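Local structure of DUF416 domain-containing protein (Shewanella baltica, 2Q9R) at residues L27-L32 / L56-L61. The protein is of unknown function, belongs to the DUF416 family, and is an all-helical protein with a pocket that holds benzoic acid in the crystal. Sequence-based numbering, arbitrary orientation.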
ATOM      1  N   LEU A  27       7.080  15.830  -6.405  1.00 42.39           N
ATOM      2  CA  LEU A  27       5.798  15.133  -6.395  1.00 42.68           C
ATOM      3  C   LEU A  27       5.351  14.658  -7.790  1.00 40.33           C
ATOM      4  O   LEU A  27       4.778  13.608  -7.921  1.00 34.73           O
ATOM      5  CB  LEU A  27       4.687  15.990  -5.740  1.00 44.00           C
ATOM      6  CG  LEU A  27       4.774  16.217  -4.230  1.00 46.43           C
ATOM      7  CD1 LEU A  27       3.488  16.857  -3.725  1.00 41.16           C
ATOM      8  CD2 LEU A  27       5.147  14.893  -3.420  1.00 36.78           C
ATOM      9  N   CYS A  28       5.598  15.414  -8.834  1.00 39.56           N
ATOM     10  CA  CYS A  28       5.131  15.009 -10.156  1.00 43.44           C
ATOM     11  C   CYS A  28       5.944  13.850 -10.656  1.00 42.53           C
ATOM     12  O   CYS A  28       5.417  12.983 -11.303  1.00 42.83           O
ATOM     13  CB  CYS A  28       5.222  16.139 -11.162  1.00 44.83           C
ATOM     14  SG  CYS A  28       3.973  17.395 -10.962  1.00 42.71           S
ATOM     15  N   GLN A  29       7.247  13.869 -10.369  1.00 41.35           N
ATOM     16  CA  GLN A  29       8.118  12.795 -10.747  1.00 40.15           C
ATOM     17  C   GLN A  29       7.638  11.493 -10.104  1.00 41.94           C
ATOM     18  O   GLN A  29       7.633  10.485 -10.736  1.00 39.40           O
ATOM     19  CB  GLN A  29       9.563  13.070 -10.346  1.00 38.60           C
ATOM     20  CG  GLN A  29      10.509  11.936 -10.653  1.00 43.39           C
ATOM     21  CD  GLN A  29      10.754  11.779 -12.122  1.00 45.36           C
ATOM     22  OE1 GLN A  29      11.069  12.739 -12.757  1.00 41.80           O
ATOM     23  NE2 GLN A  29      10.584  10.585 -12.673  1.00 38.49           N
ATOM     24  N   ARG A  30       7.252  11.553  -8.844  1.00 41.64           N
ATOM     25  CA  ARG A  30       6.831  10.387  -8.098  1.00 42.38           C
ATOM     26  C   ARG A  30       5.575   9.684  -8.658  1.00 39.39           C
ATOM     27  O   ARG A  30       5.429   8.479  -8.526  1.00 45.70           O
ATOM     28  CB  ARG A  30       6.647  10.836  -6.630  1.00 43.75           C
ATOM     29  CG  ARG A  30       6.228   9.788  -5.665  1.00 41.90           C
ATOM     30  CD  ARG A  30       6.518  10.259  -4.241  1.00 41.84           C
ATOM     31  NE  ARG A  30       5.819   9.494  -3.240  1.00 42.99           N
ATOM     32  CZ  ARG A  30       4.646   9.823  -2.691  1.00 42.81           C
ATOM     33  NH1 ARG A  30       3.989  10.926  -3.039  1.00 38.18           N
ATOM     34  NH2 ARG A  30       4.122   9.036  -1.778  1.00 39.63           N
HETATM   35  N   MSE A  31       4.703  10.443  -9.306  1.00 41.81           N
HETATM   36  CA  MSE A  31       3.512   9.921  -9.964  1.00 39.44           C
HETATM   37  C   MSE A  31       3.751   9.166 -11.298  1.00 41.77           C
HETATM   38  O   MSE A  31       2.868   8.418 -11.755  1.00 39.71           O
HETATM   39  CB  MSE A  31       2.571  11.094 -10.277  1.00 39.64           C
HETATM   40  CG  MSE A  31       2.050  11.909  -9.080  1.00 33.68           C
HETATM   41 SE   MSE A  31       1.152  13.500  -9.704  0.75 36.59          SE
HETATM   42  CE  MSE A  31       1.407  14.572  -8.204  1.00 36.09           C
ATOM     43  N   LEU A  32       4.915   9.340 -11.931  1.00 39.22           N
ATOM     44  CA  LEU A  32       5.126   8.774 -13.255  1.00 39.18           C
ATOM     45  C   LEU A  32       4.774   7.273 -13.437  1.00 41.40           C
ATOM     46  O   LEU A  32       4.210   6.882 -14.460  1.00 41.81           O
ATOM     47  CB  LEU A  32       6.562   9.038 -13.703  1.00 41.43           C
ATOM     48  CG  LEU A  32       6.986   8.609 -15.100  1.00 40.36           C
ATOM     49  CD1 LEU A  32       6.065   9.261 -16.182  1.00 43.35           C
ATOM     50  CD2 LEU A  32       8.478   8.967 -15.350  1.00 39.12           C
ATOM     51  N   LEU A  56      12.802  18.454 -18.402  1.00 37.32           N
ATOM     52  CA  LEU A  56      12.810  19.898 -18.569  1.00 39.41           C
ATOM     53  C   LEU A  56      12.425  20.614 -17.273  1.00 39.00           C
ATOM     54  O   LEU A  56      13.019  21.627 -16.936  1.00 40.14           O
ATOM     55  CB  LEU A  56      11.899  20.294 -19.751  1.00 36.32           C
ATOM     56  CG  LEU A  56      12.381  19.877 -21.164  1.00 45.54           C
ATOM     57  CD1 LEU A  56      11.298  20.115 -22.238  1.00 49.35           C
ATOM     58  CD2 LEU A  56      13.617  20.649 -21.575  1.00 42.37           C
ATOM     59  N   LEU A  57      11.468  20.086 -16.507  1.00 41.49           N
ATOM     60  CA  LEU A  57      11.163  20.692 -15.204  1.00 41.63           C
ATOM     61  C   LEU A  57      12.356  20.586 -14.244  1.00 42.88           C
ATOM     62  O   LEU A  57      12.669  21.544 -13.519  1.00 47.53           O
ATOM     63  CB  LEU A  57       9.914  20.068 -14.555  1.00 43.04           C
ATOM     64  CG  LEU A  57       8.616  20.448 -15.280  1.00 39.71           C
ATOM     65  CD1 LEU A  57       7.510  19.426 -15.000  1.00 43.68           C
ATOM     66  CD2 LEU A  57       8.178  21.880 -14.976  1.00 43.61           C
ATOM     67  N   TRP A  58      13.022  19.440 -14.230  1.00 44.71           N
ATOM     68  CA  TRP A  58      14.213  19.311 -13.387  1.00 43.48           C
ATOM     69  C   TRP A  58      15.285  20.316 -13.828  1.00 44.56           C
ATOM     70  O   TRP A  58      15.864  21.014 -12.990  1.00 44.25           O
ATOM     71  CB  TRP A  58      14.763  17.899 -13.387  1.00 42.47           C
ATOM     72  CG  TRP A  58      13.933  16.955 -12.579  1.00 40.60           C
ATOM     73  CD1 TRP A  58      13.200  15.918 -13.051  1.00 41.46           C
ATOM     74  CD2 TRP A  58      13.740  16.968 -11.158  1.00 37.99           C
ATOM     75  NE1 TRP A  58      12.561  15.271 -12.012  1.00 39.37           N
ATOM     76  CE2 TRP A  58      12.883  15.891 -10.841  1.00 40.51           C
ATOM     77  CE3 TRP A  58      14.213  17.765 -10.122  1.00 38.27           C
ATOM     78  CZ2 TRP A  58      12.465  15.636  -9.543  1.00 38.44           C
ATOM     79  CZ3 TRP A  58      13.830  17.476  -8.817  1.00 36.52           C
ATOM     80  CH2 TRP A  58      12.991  16.420  -8.541  1.00 34.99           C
ATOM     81  N   GLN A  59      15.563  20.363 -15.137  1.00 44.34           N
ATOM     82  CA  GLN A  59      16.570  21.283 -15.654  1.00 46.36           C
ATOM     83  C   GLN A  59      16.232  22.734 -15.365  1.00 46.68           C
ATOM     84  O   GLN A  59      17.131  23.568 -15.158  1.00 47.39           O
ATOM     85  CB  GLN A  59      16.739  21.090 -17.155  1.00 49.05           C
ATOM     86  CG  GLN A  59      17.462  19.819 -17.548  1.00 51.46           C
ATOM     87  CD  GLN A  59      18.877  19.871 -17.096  1.00 54.89           C
ATOM     88  OE1 GLN A  59      19.580  20.856 -17.357  1.00 64.17           O
ATOM     89  NE2 GLN A  59      19.316  18.829 -16.364  1.00 60.24           N
ATOM     90  N   SER A  60      14.945  23.066 -15.367  1.00 45.87           N
ATOM     91  CA  SER A  60      14.535  24.439 -15.037  1.00 45.69           C
ATOM     92  C   SER A  60      14.975  24.845 -13.654  1.00 46.24           C
ATOM     93  O   SER A  60      15.235  26.041 -13.393  1.00 44.60           O
ATOM     94  CB  SER A  60      13.027  24.615 -15.101  1.00 45.17           C
ATOM     95  OG  SER A  60      12.605  24.189 -16.381  1.00 63.15           O
ATOM     96  N   LEU A  61      15.053  23.865 -12.765  1.00 47.31           N
ATOM     97  CA  LEU A  61      15.509  24.130 -11.406  1.00 50.83           C
ATOM     98  C   LEU A  61      17.031  24.230 -11.294  1.00 51.81           C
ATOM     99  O   LEU A  61      17.505  24.909 -10.404  1.00 51.31           O
ATOM    100  CB  LEU A  61      14.964  23.073 -10.441  1.00 50.04           C
ATOM    101  CG  LEU A  61      13.432  23.036 -10.307  1.00 50.59           C
ATOM    102  CD1 LEU A  61      12.941  21.663  -9.793  1.00 37.29           C
ATOM    103  CD2 LEU A  61      12.948  24.172  -9.421  1.00 45.00           C
TER
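Q29 and W58 join two helices of this all-helical DUF416 fold, 17-42 and 47-62, through one side-chain hydrogen bond. The indole N-H of W58 points at the amide oxygen of Q29, with NE1 3.0 Å from OE1 and the bond nearly straight at 164°. OE1 sits at the edge of the indole, close to the ring plane, while on the amide side NE1 is somewhat tilted from the plane of the carbonyl. The amide and ring planes are inclined to each other by 25°. Behind the bond, Q29 CB rests 4.0 Å from W58 CZ2, so the same side chain meets the indole with both its aliphatic root and its oxygen. That double approach depends on the bend in Q29: CG stands anti to the backbone N, and a turn at chi2 of 71° brings OE1 to the N-H edge of the indole. The backbones stay well apart, 9.3 Å between the CA atoms of Q29 and W58, and the two side chains each cross part of that distance. A leucine in place of W58 would probably leave Q29 OE1 without its N-H donor and the amide freer to turn. Further out, helix 177-190 lies against both partners: I187 and I188 touch Q29, V180 touches W58, and R184 makes a cation-pi contact with the indole. C28 and L57 also pack on helix 92-111, against A101 and L106 respectively. One turn after L56, S60 OG donates back to L56 O at 2.7 Å, reaching that carbonyl from the face opposite to S60 N.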